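A207R protein, arginine decarboxylase (Paramecium bursaria Chlorella virus 1, PDB 2NV9) is a pyridoxal-5'-phosphate-dependent arginine decarboxylase with a TIM-barrel cofactor domain, related to the eukaryotic ornithine decarboxylases. Local coordinates at residues B[38-43]-B[247-252]; B[127-132]-B[167-172]; B[136-141]-B[179-184]; B[67-72]-B[89-94]. The protein carries 1 engineered substitution. One frame throughout, in Å; residues are numbered along the deposited sequence.

Interaction 1. Residues B[38-43]-B[247-252]; sequences FPRVTP and VTIVAE. With PLP (pyridoxal-5'-phosphate), chain J.
Arg40 and Ile249 meet with the guanidinium laid flat against a methyl group: Ile249 CD1 sits over the centre of the group, 3.6 Å from Arg40 CZ. Here the first strand of the PLP-binding TIM barrel, 41-46, runs parallel to the last, 248-251, closing the barrel. A bend in the Arg40 chain at chi3 (61°) swings the guanidinium over Ile249, and its edge then faces Val247, whose carbonyl O receives a weak bond from Arg40 NH2. Water 2 also joins those two atoms, and Arg40 NH1 is bonded to the carbonyl of Phe242, so the flat group is fixed round its edge. On the face of the sheet carrying Val41, Ile249 and Ala251, the two branches of Val41 divide the work: CG2 meets Ile249 CG2 at 3.8 Å, while CG1 reaches Ala251 CB at 3.7 Å. Trp34 and Ile238, from helices outside the barrel, pack over this face. The backbones are joined by a nearly straight bond from Thr42 N to Ile249 O (2.9 Å, 170°) and by one from Ala251 N to Thr42 O (3.1 Å). Just past the strand, Glu252 extends to the cofactor, its OE1 2.9 Å from PLP N1.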
loop_
_atom_site.group_PDB
_atom_site.type_symbol
_atom_site.label_atom_id
_atom_site.label_comp_id
_atom_site.label_asym_id
_atom_site.label_seq_id
_atom_site.Cartn_x
_atom_site.Cartn_y
_atom_site.Cartn_z
ATOM N N PHE B 38 7.574 -21.673 -24.763
ATOM C CA PHE B 38 8.933 -21.164 -24.721
ATOM C C PHE B 38 9.910 -22.311 -24.505
ATOM O O PHE B 38 10.512 -22.402 -23.423
ATOM C CB PHE B 38 9.063 -20.127 -23.581
ATOM C CG PHE B 38 8.248 -18.867 -23.787
ATOM C CD1 PHE B 38 7.129 -18.598 -22.995
ATOM C CD2 PHE B 38 8.619 -17.944 -24.747
ATOM C CE1 PHE B 38 6.397 -17.430 -23.158
ATOM C CE2 PHE B 38 7.875 -16.782 -24.929
ATOM C CZ PHE B 38 6.780 -16.514 -24.121
ATOM N N PRO B 39 10.058 -23.219 -25.499
ATOM C CA PRO B 39 10.895 -24.385 -25.175
ATOM C C PRO B 39 12.376 -24.075 -24.934
ATOM O O PRO B 39 13.044 -24.910 -24.362
ATOM C CB PRO B 39 10.718 -25.310 -26.389
ATOM C CG PRO B 39 10.384 -24.357 -27.526
ATOM C CD PRO B 39 9.520 -23.298 -26.877
ATOM N N ARG B 40 12.883 -22.906 -25.325
ATOM C CA ARG B 40 14.289 -22.575 -24.999
ATOM C C ARG B 40 14.517 -21.718 -23.751
ATOM O O ARG B 40 15.673 -21.450 -23.388
ATOM C CB ARG B 40 15.006 -21.897 -26.167
ATOM C CG ARG B 40 15.266 -22.776 -27.377
ATOM C CD ARG B 40 16.146 -22.035 -28.434
ATOM N NE ARG B 40 17.474 -21.645 -27.928
ATOM C CZ ARG B 40 18.290 -20.754 -28.506
ATOM N NH1 ARG B 40 17.940 -20.134 -29.634
ATOM N NH2 ARG B 40 19.475 -20.483 -27.962
ATOM N N VAL B 41 13.433 -21.316 -23.085
ATOM C CA VAL B 41 13.529 -20.256 -22.123
ATOM C C VAL B 41 13.270 -20.809 -20.726
ATOM O O VAL B 41 12.199 -21.338 -20.438
ATOM C CB VAL B 41 12.541 -19.067 -22.402
ATOM C CG1 VAL B 41 12.725 -17.927 -21.354
ATOM C CG2 VAL B 41 12.670 -18.499 -23.838
ATOM N N THR B 42 14.262 -20.661 -19.867
ATOM C CA THR B 42 14.090 -21.122 -18.489
ATOM C C THR B 42 13.478 -20.028 -17.628
ATOM O O THR B 42 14.060 -18.969 -17.480
ATOM C CB THR B 42 15.414 -21.569 -17.863
ATOM O OG1 THR B 42 15.952 -22.655 -18.624
ATOM C CG2 THR B 42 15.179 -21.953 -16.424
ATOM N N PRO B 43 12.290 -20.287 -17.051
ATOM C CA PRO B 43 11.668 -19.227 -16.251
ATOM C C PRO B 43 12.240 -19.140 -14.811
ATOM O O PRO B 43 12.355 -20.162 -14.082
ATOM C CB PRO B 43 10.182 -19.609 -16.236
ATOM C CG PRO B 43 10.168 -21.105 -16.430
ATOM C CD PRO B 43 11.470 -21.514 -17.105
ATOM N N VAL B 247 23.874 -20.012 -26.341
ATOM C CA VAL B 247 23.224 -18.993 -25.533
ATOM C C VAL B 247 22.135 -19.641 -24.693
ATOM O O VAL B 247 21.300 -20.398 -25.202
ATOM C CB VAL B 247 22.664 -17.832 -26.392
ATOM C CG1 VAL B 247 21.875 -16.845 -25.548
ATOM C CG2 VAL B 247 23.831 -17.092 -27.118
ATOM N N THR B 248 22.199 -19.379 -23.395
ATOM C CA THR B 248 21.147 -19.718 -22.468
ATOM C C THR B 248 20.162 -18.548 -22.363
ATOM O O THR B 248 20.562 -17.416 -22.071
ATOM C CB THR B 248 21.728 -19.970 -21.087
ATOM O OG1 THR B 248 22.638 -21.081 -21.158
ATOM C CG2 THR B 248 20.603 -20.237 -20.075
ATOM N N ILE B 249 18.881 -18.835 -22.594
ATOM C CA ILE B 249 17.844 -17.828 -22.490
ATOM C C ILE B 249 17.012 -18.059 -21.207
ATOM O O ILE B 249 16.600 -19.199 -20.906
ATOM C CB ILE B 249 16.964 -17.808 -23.746
ATOM C CG1 ILE B 249 17.883 -17.833 -24.981
ATOM C CG2 ILE B 249 15.995 -16.573 -23.732
ATOM C CD1 ILE B 249 17.217 -18.213 -26.186
ATOM N N VAL B 250 16.813 -16.977 -20.458
ATOM C CA VAL B 250 15.945 -17.009 -19.265
ATOM C C VAL B 250 14.917 -15.880 -19.326
ATOM O O VAL B 250 15.031 -14.993 -20.176
ATOM C CB VAL B 250 16.750 -16.979 -17.915
ATOM C CG1 VAL B 250 17.831 -18.120 -17.923
ATOM C CG2 VAL B 250 17.381 -15.613 -17.655
ATOM N N ALA B 251 13.893 -15.990 -18.490
ATOM C CA ALA B 251 12.889 -14.941 -18.322
ATOM C C ALA B 251 12.654 -14.725 -16.814
ATOM O O ALA B 251 13.027 -15.565 -15.997
ATOM C CB ALA B 251 11.590 -15.320 -19.038
ATOM N N GLU B 252 12.032 -13.598 -16.460
ATOM C CA GLU B 252 11.667 -13.341 -15.057
ATOM C C GLU B 252 10.129 -13.160 -14.917
ATOM O O GLU B 252 9.668 -12.092 -14.525
ATOM C CB GLU B 252 12.393 -12.076 -14.591
ATOM C CG GLU B 252 13.903 -12.094 -14.862
ATOM C CD GLU B 252 14.548 -10.746 -14.717
ATOM O OE1 GLU B 252 13.842 -9.743 -14.733
ATOM O OE2 GLU B 252 15.785 -10.665 -14.619
HETATM N N1 PLP J . 11.583 -8.783 -13.254
HETATM C C2 PLP J . 11.775 -7.553 -12.774
HETATM C C2A PLP J . 13.194 -6.936 -12.730
HETATM C C3 PLP J . 10.672 -6.809 -12.351
HETATM O O3 PLP J . 10.906 -5.566 -11.895
HETATM C C4 PLP J . 9.384 -7.349 -12.407
HETATM C C4A PLP J . 8.123 -6.519 -11.942
HETATM O O4A PLP J . 7.940 -5.330 -12.319
HETATM C C5 PLP J . 9.244 -8.659 -12.882
HETATM C C6 PLP J . 10.390 -9.333 -13.306
HETATM C C5A PLP J . 7.926 -9.424 -13.009
HETATM O O4P PLP J . 7.007 -8.692 -13.861
HETATM P P PLP J . 5.686 -9.377 -14.369
HETATM O O1P PLP J . 4.849 -8.400 -15.110
HETATM O O2P PLP J . 5.984 -10.664 -15.207
HETATM O O3P PLP J . 4.920 -9.836 -13.011
HETATM O O HOH W 1 18.288 -21.458 -23.406
HETATM O O HOH W 2 19.266 -22.244 -25.673
#

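Interaction 2. Residues B[127-132]-B[167-172]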
loop_
_atom_site.group_PDB
_atom_site.type_symbol
_atom_site.label_atom_id
_atom_site.label_comp_id
_atom_site.label_asym_id
_atom_site.label_seq_id
_atom_site.Cartn_x
_atom_site.Cartn_y
_atom_site.Cartn_z
ATOM N N ASN B 127 32.951 -12.202 -6.778
ATOM C CA ASN B 127 32.724 -13.429 -7.540
ATOM C C ASN B 127 31.349 -13.489 -8.214
ATOM O O ASN B 127 31.099 -14.357 -9.040
ATOM C CB ASN B 127 32.956 -14.686 -6.679
ATOM C CG ASN B 127 32.909 -15.983 -7.489
ATOM O OD1 ASN B 127 33.674 -16.169 -8.429
ATOM N ND2 ASN B 127 31.993 -16.875 -7.126
ATOM N N CYS B 128 30.477 -12.537 -7.901
ATOM C CA CYS B 128 29.145 -12.520 -8.448
ATOM C C CYS B 128 29.173 -12.291 -9.984
ATOM O O CYS B 128 29.817 -11.366 -10.473
ATOM C CB CYS B 128 28.268 -11.467 -7.715
ATOM S SG CYS B 128 26.505 -11.576 -8.135
ATOM N N LYS B 129 28.520 -13.169 -10.732
ATOM C CA LYS B 129 28.445 -13.020 -12.169
ATOM C C LYS B 129 27.353 -11.980 -12.506
ATOM O O LYS B 129 26.244 -12.073 -12.008
ATOM C CB LYS B 129 28.117 -14.357 -12.856
ATOM C CG LYS B 129 28.995 -15.583 -12.407
ATOM C CD LYS B 129 30.432 -15.316 -12.625
ATOM C CE LYS B 129 31.334 -16.529 -12.199
ATOM N NZ LYS B 129 31.419 -16.592 -10.723
ATOM N N MET B 130 27.660 -11.044 -13.386
ATOM C CA MET B 130 26.761 -9.890 -13.589
ATOM C C MET B 130 25.983 -9.885 -14.914
ATOM O O MET B 130 26.513 -10.205 -15.990
ATOM C CB MET B 130 27.519 -8.577 -13.352
ATOM C CG MET B 130 28.242 -8.459 -11.974
ATOM S SD MET B 130 27.143 -8.734 -10.530
ATOM C CE MET B 130 25.955 -7.370 -10.858
ATOM N N ILE B 131 24.725 -9.451 -14.838
ATOM C CA ILE B 131 23.914 -9.299 -16.023
ATOM C C ILE B 131 23.565 -7.834 -16.145
ATOM O O ILE B 131 22.960 -7.255 -15.273
ATOM C CB ILE B 131 22.620 -10.187 -16.009
ATOM C CG1 ILE B 131 23.000 -11.676 -15.950
ATOM C CG2 ILE B 131 21.686 -9.802 -17.198
ATOM C CD1 ILE B 131 21.865 -12.604 -15.747
ATOM N N LEU B 132 23.985 -7.234 -17.255
ATOM C CA LEU B 132 23.734 -5.839 -17.471
ATOM C C LEU B 132 22.282 -5.632 -17.900
ATOM O O LEU B 132 21.806 -6.207 -18.891
ATOM C CB LEU B 132 24.740 -5.317 -18.505
ATOM C CG LEU B 132 24.929 -3.827 -18.827
ATOM C CD1 LEU B 132 24.752 -3.564 -20.305
ATOM C CD2 LEU B 132 24.248 -2.808 -17.922
ATOM N N ASP B 167 37.657 -6.358 -13.069
ATOM C CA ASP B 167 37.702 -7.841 -13.125
ATOM C C ASP B 167 36.343 -8.486 -12.717
ATOM O O ASP B 167 36.293 -9.495 -12.035
ATOM C CB ASP B 167 38.868 -8.373 -12.281
ATOM C CG ASP B 167 39.228 -9.817 -12.593
ATOM O OD1 ASP B 167 39.362 -10.168 -13.801
ATOM O OD2 ASP B 167 39.444 -10.611 -11.615
ATOM N N ILE B 168 35.239 -7.863 -13.137
ATOM C CA ILE B 168 33.918 -8.412 -12.875
ATOM C C ILE B 168 33.426 -9.112 -14.141
ATOM O O ILE B 168 33.464 -8.531 -15.216
ATOM C CB ILE B 168 32.970 -7.279 -12.390
ATOM C CG1 ILE B 168 33.398 -6.868 -10.981
ATOM C CG2 ILE B 168 31.537 -7.741 -12.377
ATOM C CD1 ILE B 168 32.887 -5.500 -10.644
ATOM N N GLU B 169 32.993 -10.356 -14.015
ATOM C CA GLU B 169 32.455 -11.120 -15.148
ATOM C C GLU B 169 31.063 -10.622 -15.516
ATOM O O GLU B 169 30.153 -10.635 -14.684
ATOM C CB GLU B 169 32.330 -12.597 -14.805
ATOM C CG GLU B 169 33.476 -13.492 -15.295
ATOM C CD GLU B 169 33.204 -14.937 -14.989
ATOM O OE1 GLU B 169 32.494 -15.619 -15.769
ATOM O OE2 GLU B 169 33.641 -15.383 -13.908
ATOM N N VAL B 170 30.909 -10.179 -16.760
ATOM C CA VAL B 170 29.583 -9.872 -17.268
ATOM C C VAL B 170 29.177 -11.052 -18.148
ATOM O O VAL B 170 29.814 -11.330 -19.177
ATOM C CB VAL B 170 29.533 -8.519 -18.031
ATOM C CG1 VAL B 170 28.151 -8.314 -18.684
ATOM C CG2 VAL B 170 29.834 -7.354 -17.071
ATOM N N ILE B 171 28.112 -11.736 -17.757
ATOM C CA ILE B 171 27.736 -12.990 -18.434
ATOM C C ILE B 171 26.437 -12.869 -19.212
ATOM O O ILE B 171 25.979 -13.835 -19.816
ATOM C CB ILE B 171 27.663 -14.208 -17.438
ATOM C CG1 ILE B 171 26.563 -13.967 -16.387
ATOM C CG2 ILE B 171 29.029 -14.440 -16.790
ATOM C CD1 ILE B 171 26.044 -15.275 -15.727
ATOM N N GLY B 172 25.849 -11.664 -19.247
ATOM C CA GLY B 172 24.731 -11.483 -20.118
ATOM C C GLY B 172 24.016 -10.155 -20.016
ATOM O O GLY B 172 24.466 -9.222 -19.360
HETATM O O HOH W 3 32.582 -11.249 -11.166
#
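A chi1 of -54° sets Met130 CG beside its own backbone N, where it presses on Ile168 CG2 at 3.4 Å, tighter than usual for two carbons; the bend at chi2 then leads the sulfur away. The two strands, 129-133 and 170-174, are neighbours in the TIM barrel, the parallel pair of a beta-alpha-beta unit whose helix, 156-165, covers Val170 and Leu132. Lys129 bends at chi2 and lies alongside Glu169, both pointing the same way; its CE touches Glu169 OE2 at 3.1 Å. The charges themselves stay 4.1 Å apart (Lys129 NZ to Glu169 OE2), because NZ turns back to bond the carbonyl O of Asn127. Ile171 CD1 packs against Lys129 CB at 3.7 Å. Met130 N bonds Glu169 O and Ile171 N bonds Met130 O. The register then slips at a beta bulge, with Ile171 as the extra residue of 170-174, which leaves the buried Gly172 N without a partner in the model. Pairing resumes where Leu132 N meets Gly172 O at 2.9 Å.

Interaction 3. Residues B[136-141]-B[179-184]. With PLP (pyridoxal-5'-phosphate), chain J.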
loop_
_atom_site.group_PDB
_atom_site.type_symbol
_atom_site.label_atom_id
_atom_site.label_comp_id
_atom_site.label_asym_id
_atom_site.label_seq_id
_atom_site.Cartn_x
_atom_site.Cartn_y
_atom_site.Cartn_z
ATOM N N CYS B 136 14.626 -0.800 -22.217
ATOM C CA CYS B 136 13.868 -1.007 -23.480
ATOM C C CYS B 136 12.382 -1.025 -23.215
ATOM O O CYS B 136 11.878 -2.055 -22.716
ATOM C CB CYS B 136 14.218 -2.372 -24.048
ATOM S SG CYS B 136 15.964 -2.606 -24.469
ATOM N N ASP B 137 11.684 0.075 -23.446
ATOM C CA ASP B 137 10.308 0.228 -22.931
ATOM C C ASP B 137 9.189 -0.280 -23.858
ATOM O O ASP B 137 9.263 -0.160 -25.071
ATOM C CB ASP B 137 9.998 1.701 -22.628
ATOM C CG ASP B 137 10.769 2.250 -21.450
ATOM O OD1 ASP B 137 11.514 1.511 -20.788
ATOM O OD2 ASP B 137 10.597 3.465 -21.191
ATOM N N ASP B 138 8.176 -0.870 -23.248
ATOM C CA ASP B 138 6.838 -0.993 -23.843
ATOM C C ASP B 138 6.020 0.227 -23.355
ATOM O O ASP B 138 5.588 0.258 -22.197
ATOM C CB ASP B 138 6.166 -2.290 -23.341
ATOM C CG ASP B 138 4.730 -2.444 -23.836
ATOM O OD1 ASP B 138 4.288 -1.626 -24.677
ATOM O OD2 ASP B 138 4.042 -3.366 -23.374
ATOM N N PRO B 139 5.757 1.194 -24.230
ATOM C CA PRO B 139 4.970 2.370 -23.781
ATOM C C PRO B 139 3.517 2.025 -23.403
ATOM O O PRO B 139 2.832 2.787 -22.666
ATOM C CB PRO B 139 5.055 3.310 -24.964
ATOM C CG PRO B 139 5.326 2.424 -26.145
ATOM C CD PRO B 139 6.146 1.279 -25.647
ATOM N N ASN B 140 3.040 0.879 -23.882
ATOM C CA ASN B 140 1.662 0.423 -23.565
ATOM C C ASN B 140 1.521 -0.504 -22.348
ATOM O O ASN B 140 0.400 -0.939 -22.027
ATOM C CB ASN B 140 1.030 -0.241 -24.807
ATOM C CG ASN B 140 0.652 0.776 -25.903
ATOM O OD1 ASN B 140 -0.525 1.182 -26.030
ATOM N ND2 ASN B 140 1.639 1.225 -26.651
ATOM N N ALA B 141 2.629 -0.820 -21.677
ATOM C CA ALA B 141 2.605 -1.657 -20.448
ATOM C C ALA B 141 1.843 -0.955 -19.309
ATOM O O ALA B 141 1.891 0.274 -19.193
ATOM C CB ALA B 141 4.034 -2.021 -19.999
ATOM N N SER B 179 5.681 -3.929 -16.661
ATOM C CA SER B 179 4.861 -5.009 -16.151
ATOM C C SER B 179 3.449 -4.937 -16.710
ATOM O O SER B 179 2.896 -3.838 -16.891
ATOM C CB SER B 179 4.897 -5.034 -14.608
ATOM O OG SER B 179 4.198 -6.156 -14.097
ATOM N N GLY B 180 2.886 -6.093 -17.068
ATOM C CA GLY B 180 1.550 -6.123 -17.708
ATOM C C GLY B 180 1.621 -5.591 -19.135
ATOM O O GLY B 180 0.987 -4.581 -19.473
ATOM N N SER B 181 2.375 -6.299 -19.969
ATOM C CA SER B 181 2.619 -5.971 -21.351
ATOM C C SER B 181 1.862 -6.891 -22.311
ATOM O O SER B 181 1.824 -8.107 -22.112
ATOM C CB SER B 181 4.127 -6.067 -21.674
ATOM O OG SER B 181 4.318 -5.861 -23.072
ATOM N N ARG B 182 1.248 -6.282 -23.336
ATOM C CA ARG B 182 0.552 -7.010 -24.437
ATOM C C ARG B 182 1.011 -6.454 -25.785
ATOM O O ARG B 182 0.235 -6.361 -26.786
ATOM C CB ARG B 182 -0.984 -6.919 -24.281
ATOM C CG ARG B 182 -1.498 -7.470 -22.922
ATOM C CD ARG B 182 -3.009 -7.657 -22.924
ATOM N NE ARG B 182 -3.451 -8.610 -21.918
ATOM C CZ ARG B 182 -3.942 -8.267 -20.724
ATOM N NH1 ARG B 182 -4.020 -6.976 -20.367
ATOM N NH2 ARG B 182 -4.322 -9.218 -19.871
ATOM N N ASN B 183 2.295 -6.094 -25.818
ATOM C CA ASN B 183 2.938 -5.514 -27.010
ATOM C C ASN B 183 4.092 -6.414 -27.499
ATOM O O ASN B 183 5.224 -6.291 -27.017
ATOM C CB ASN B 183 3.447 -4.118 -26.638
ATOM C CG ASN B 183 4.105 -3.350 -27.804
ATOM O OD1 ASN B 183 4.443 -2.197 -27.626
ATOM N ND2 ASN B 183 4.265 -3.959 -28.956
ATOM N N PRO B 184 3.813 -7.310 -28.477
ATOM C CA PRO B 184 4.830 -8.245 -28.931
ATOM C C PRO B 184 5.993 -7.497 -29.570
ATOM O O PRO B 184 7.120 -7.918 -29.470
ATOM C CB PRO B 184 4.088 -9.114 -29.954
ATOM C CG PRO B 184 2.929 -8.288 -30.429
ATOM C CD PRO B 184 2.539 -7.445 -29.243
HETATM N N1 PLP J . 11.583 -8.783 -13.254
HETATM C C2 PLP J . 11.775 -7.553 -12.774
HETATM C C2A PLP J . 13.194 -6.936 -12.730
HETATM C C3 PLP J . 10.672 -6.809 -12.351
HETATM O O3 PLP J . 10.906 -5.566 -11.895
HETATM C C4 PLP J . 9.384 -7.349 -12.407
HETATM C C4A PLP J . 8.123 -6.519 -11.942
HETATM O O4A PLP J . 7.940 -5.330 -12.319
HETATM C C5 PLP J . 9.244 -8.659 -12.882
HETATM C C6 PLP J . 10.390 -9.333 -13.306
HETATM C C5A PLP J . 7.926 -9.424 -13.009
HETATM O O4P PLP J . 7.007 -8.692 -13.861
HETATM P P PLP J . 5.686 -9.377 -14.369
HETATM O O1P PLP J . 4.849 -8.400 -15.110
HETATM O O2P PLP J . 5.984 -10.664 -15.207
HETATM O O3P PLP J . 4.920 -9.836 -13.011
HETATM O O HOH W 4 1.343 -3.445 -23.674
#
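Asp138 OD2 takes a very short hydrogen bond, 2.5 Å, from Ser181 OG and a second from water 4, whose oxygen in turn accepts from Arg182 N. The two loops follow strands 129-133 and 170-174 of the TIM barrel, at the C-terminal ends where the cofactor phosphate is held. With chi1 at 175°, Ser181 OG approaches on the anti side of the carboxylate, 32° out of its plane. The other oxygen closes an Asx turn: Asn140 N reaches Asp138 OD1 at 2.9 Å from above the carboxylate plane. Both oxygens are therefore bonded, which fixes the rotation of the group. Asn183 lays its CB against the same carboxylate, 3.3 Å from Asp138 OD1, and its amide plane stands 75° from that of the carboxylate. Further along, Ala141 CA makes a C-H...O contact with Gly180 O, and Ala141 CB touches Ser179 O at 3.8 Å. Gly180 adopts positive phi as the chain leaves the phosphate site. There Ser179 OG, also bonded to Arg255, donates to PLP O1P at 2.5 Å.

Interaction 4. Residues B[67-72]-B[89-94]. With PLP (pyridoxal-5'-phosphate), chain J.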
loop_
_atom_site.group_PDB
_atom_site.type_symbol
_atom_site.label_atom_id
_atom_site.label_comp_id
_atom_site.label_asym_id
_atom_site.label_seq_id
_atom_site.Cartn_x
_atom_site.Cartn_y
_atom_site.Cartn_z
ATOM N N ASP B 67 13.588 -15.523 -9.447
ATOM C CA ASP B 67 14.064 -14.160 -9.520
ATOM C C ASP B 67 13.766 -13.558 -8.146
ATOM O O ASP B 67 12.579 -13.333 -7.799
ATOM C CB ASP B 67 13.323 -13.389 -10.661
ATOM C CG ASP B 67 13.373 -11.883 -10.517
ATOM O OD1 ASP B 67 12.573 -11.197 -11.216
ATOM O OD2 ASP B 67 14.162 -11.347 -9.727
ATOM N N CYS B 68 14.818 -13.306 -7.370
ATOM C CA CYS B 68 14.675 -12.694 -6.034
ATOM C C CYS B 68 15.122 -11.230 -6.033
ATOM O O CYS B 68 16.120 -10.897 -6.647
ATOM C CB CYS B 68 15.459 -13.482 -4.980
ATOM S SG CYS B 68 14.858 -15.169 -4.695
ATOM N N ALA B 69 14.384 -10.384 -5.327
ATOM C CA ALA B 69 14.556 -8.935 -5.392
ATOM C C ALA B 69 15.254 -8.335 -4.156
ATOM O O ALA B 69 15.632 -7.144 -4.136
ATOM C CB ALA B 69 13.193 -8.284 -5.576
ATOM N N SER B 70 15.417 -9.167 -3.130
ATOM C CA SER B 70 15.920 -8.730 -1.829
ATOM C C SER B 70 16.403 -9.967 -1.010
ATOM O O SER B 70 16.172 -11.103 -1.397
ATOM C CB SER B 70 14.806 -8.039 -1.048
ATOM O OG SER B 70 13.733 -8.939 -0.777
ATOM N N SER B 71 17.028 -9.703 0.127
ATOM C CA SER B 71 17.505 -10.780 1.011
ATOM C C SER B 71 16.351 -11.612 1.577
ATOM O O SER B 71 16.473 -12.824 1.733
ATOM C CB SER B 71 18.366 -10.224 2.143
ATOM O OG SER B 71 17.681 -9.236 2.899
ATOM N N SER B 72 15.239 -10.951 1.883
ATOM C CA SER B 72 14.038 -11.618 2.420
ATOM C C SER B 72 13.486 -12.628 1.403
ATOM O O SER B 72 13.163 -13.779 1.761
ATOM C CB SER B 72 12.981 -10.603 2.816
ATOM O OG SER B 72 11.758 -11.249 3.098
ATOM N N PHE B 89 19.592 -12.734 -8.544
ATOM C CA PHE B 89 19.306 -11.575 -7.704
ATOM C C PHE B 89 19.015 -10.426 -8.735
ATOM O O PHE B 89 19.883 -9.574 -9.002
ATOM C CB PHE B 89 20.518 -11.217 -6.846
ATOM C CG PHE B 89 20.196 -10.359 -5.639
ATOM C CD1 PHE B 89 19.020 -9.594 -5.587
ATOM C CD2 PHE B 89 21.080 -10.302 -4.568
ATOM C CE1 PHE B 89 18.731 -8.786 -4.489
ATOM C CE2 PHE B 89 20.807 -9.508 -3.457
ATOM C CZ PHE B 89 19.609 -8.738 -3.427
ATOM N N ALA B 90 17.831 -10.468 -9.323
ATOM C CA ALA B 90 17.553 -9.597 -10.519
ATOM C C ALA B 90 17.021 -8.232 -10.105
ATOM O O ALA B 90 15.922 -7.820 -10.476
ATOM C CB ALA B 90 16.595 -10.290 -11.512
ATOM N N HIS B 91 17.814 -7.528 -9.328
ATOM C CA HIS B 91 17.470 -6.170 -8.907
ATOM C C HIS B 91 18.754 -5.364 -9.049
ATOM O O HIS B 91 19.733 -5.623 -8.353
ATOM C CB HIS B 91 16.980 -6.150 -7.422
ATOM C CG HIS B 91 16.316 -4.860 -7.031
ATOM N ND1 HIS B 91 16.721 -3.638 -7.526
ATOM C CD2 HIS B 91 15.302 -4.604 -6.180
ATOM C CE1 HIS B 91 15.962 -2.686 -7.022
ATOM N NE2 HIS B 91 15.077 -3.249 -6.218
ATOM N N THR B 92 18.744 -4.339 -9.893
ATOM C CA THR B 92 19.971 -3.586 -10.196
ATOM C C THR B 92 20.494 -2.734 -9.016
ATOM O O THR B 92 21.594 -2.203 -9.069
ATOM C CB THR B 92 19.761 -2.649 -11.443
ATOM O OG1 THR B 92 18.790 -1.664 -11.123
ATOM C CG2 THR B 92 19.314 -3.434 -12.709
ATOM N N MET B 93 19.684 -2.622 -7.968
ATOM C CA MET B 93 20.072 -1.880 -6.775
ATOM C C MET B 93 19.942 -2.742 -5.524
ATOM O O MET B 93 18.835 -3.020 -5.061
ATOM C CB MET B 93 19.225 -0.614 -6.632
ATOM C CG MET B 93 19.517 0.449 -7.677
ATOM S SD MET B 93 21.206 1.073 -7.583
ATOM C CE MET B 93 21.276 2.088 -9.056
ATOM N N LYS B 94 21.079 -3.162 -4.980
ATOM C CA LYS B 94 21.097 -4.113 -3.861
ATOM C C LYS B 94 21.889 -3.506 -2.700
ATOM O O LYS B 94 22.990 -2.996 -2.914
ATOM C CB LYS B 94 21.760 -5.423 -4.352
ATOM C CG LYS B 94 20.991 -6.057 -5.508
ATOM C CD LYS B 94 21.823 -7.134 -6.282
ATOM C CE LYS B 94 22.953 -6.512 -7.123
ATOM N NZ LYS B 94 22.463 -5.410 -8.021
HETATM N N1 PLP J . 11.583 -8.783 -13.254
HETATM C C2 PLP J . 11.775 -7.553 -12.774
HETATM C C2A PLP J . 13.194 -6.936 -12.730
HETATM C C3 PLP J . 10.672 -6.809 -12.351
HETATM O O3 PLP J . 10.906 -5.566 -11.895
HETATM C C4 PLP J . 9.384 -7.349 -12.407
HETATM C C4A PLP J . 8.123 -6.519 -11.942
HETATM O O4A PLP J . 7.940 -5.330 -12.319
HETATM C C5 PLP J . 9.244 -8.659 -12.882
HETATM C C6 PLP J . 10.390 -9.333 -13.306
HETATM C C5A PLP J . 7.926 -9.424 -13.009
HETATM O O4P PLP J . 7.007 -8.692 -13.861
HETATM P P PLP J . 5.686 -9.377 -14.369
HETATM O O1P PLP J . 4.849 -8.400 -15.110
HETATM O O2P PLP J . 5.984 -10.664 -15.207
HETATM O O3P PLP J . 4.920 -9.836 -13.011
HETATM O O HOH W 5 17.760 -5.294 -3.996
#
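Phe89 slides its ring along the backbone of residues 68-70: CD1 lies 3.4 Å from Cys68 O and CE1 3.5 Å from Ala69 C, with Ala69 O in the ring plane at the edge. This is the mouth of the TIM barrel, where strands 65-68 and 87-89 run out into their loops beside the cofactor. A chi1 of -161° turns the ring across to residues 68-70, and Lys94 CD covers one of its faces, over the centre. Beyond it, Lys94 NZ bonds His91 O and makes a salt bridge to Glu117. The bond from Ala90 N to Cys68 O is weak and bent; Ala90 is the centre of an inverse gamma turn. His91 brings CD2 to 3.3 Å from Ala69 O; its ND1 accepts from Met93 N, while NE2 bonds Cys322 O of the second subunit, so the imidazole is held at both nitrogens. Ser70 OG likewise bonds that subunit, at Asn362 O. Nearer the cofactor, the two carboxylate oxygens of Asp67 have different neighbours: OD2 touches Ala90 CB at 3.2 Å and OD1 lies 3.3 Å from PLP N1.

In the fold
Interactions 1, 3 and 4 all reach PLP, two of them, 38-43/247-252 and 67-72/89-94, at the pyridine nitrogen and 136-141/179-184 at the phosphate. Interactions 1 and 4 touch directly although their centres are about 19 Å apart, Glu252 OE2 meeting Ala90 CB at 3.2 Å, and their strands 41-46 and 65-68 are neighbours in the barrel. Interaction 2 shares that sheet but makes no contact with the cofactor; the side chain of Ile131 is about 10 Å from the bound PLP. Its two strands lead into the loops of interaction 3, whose centre lies about 27 Å from that of interaction 2. Interaction 4 also faces the second subunit, bringing the dimer interface close to the cofactor site.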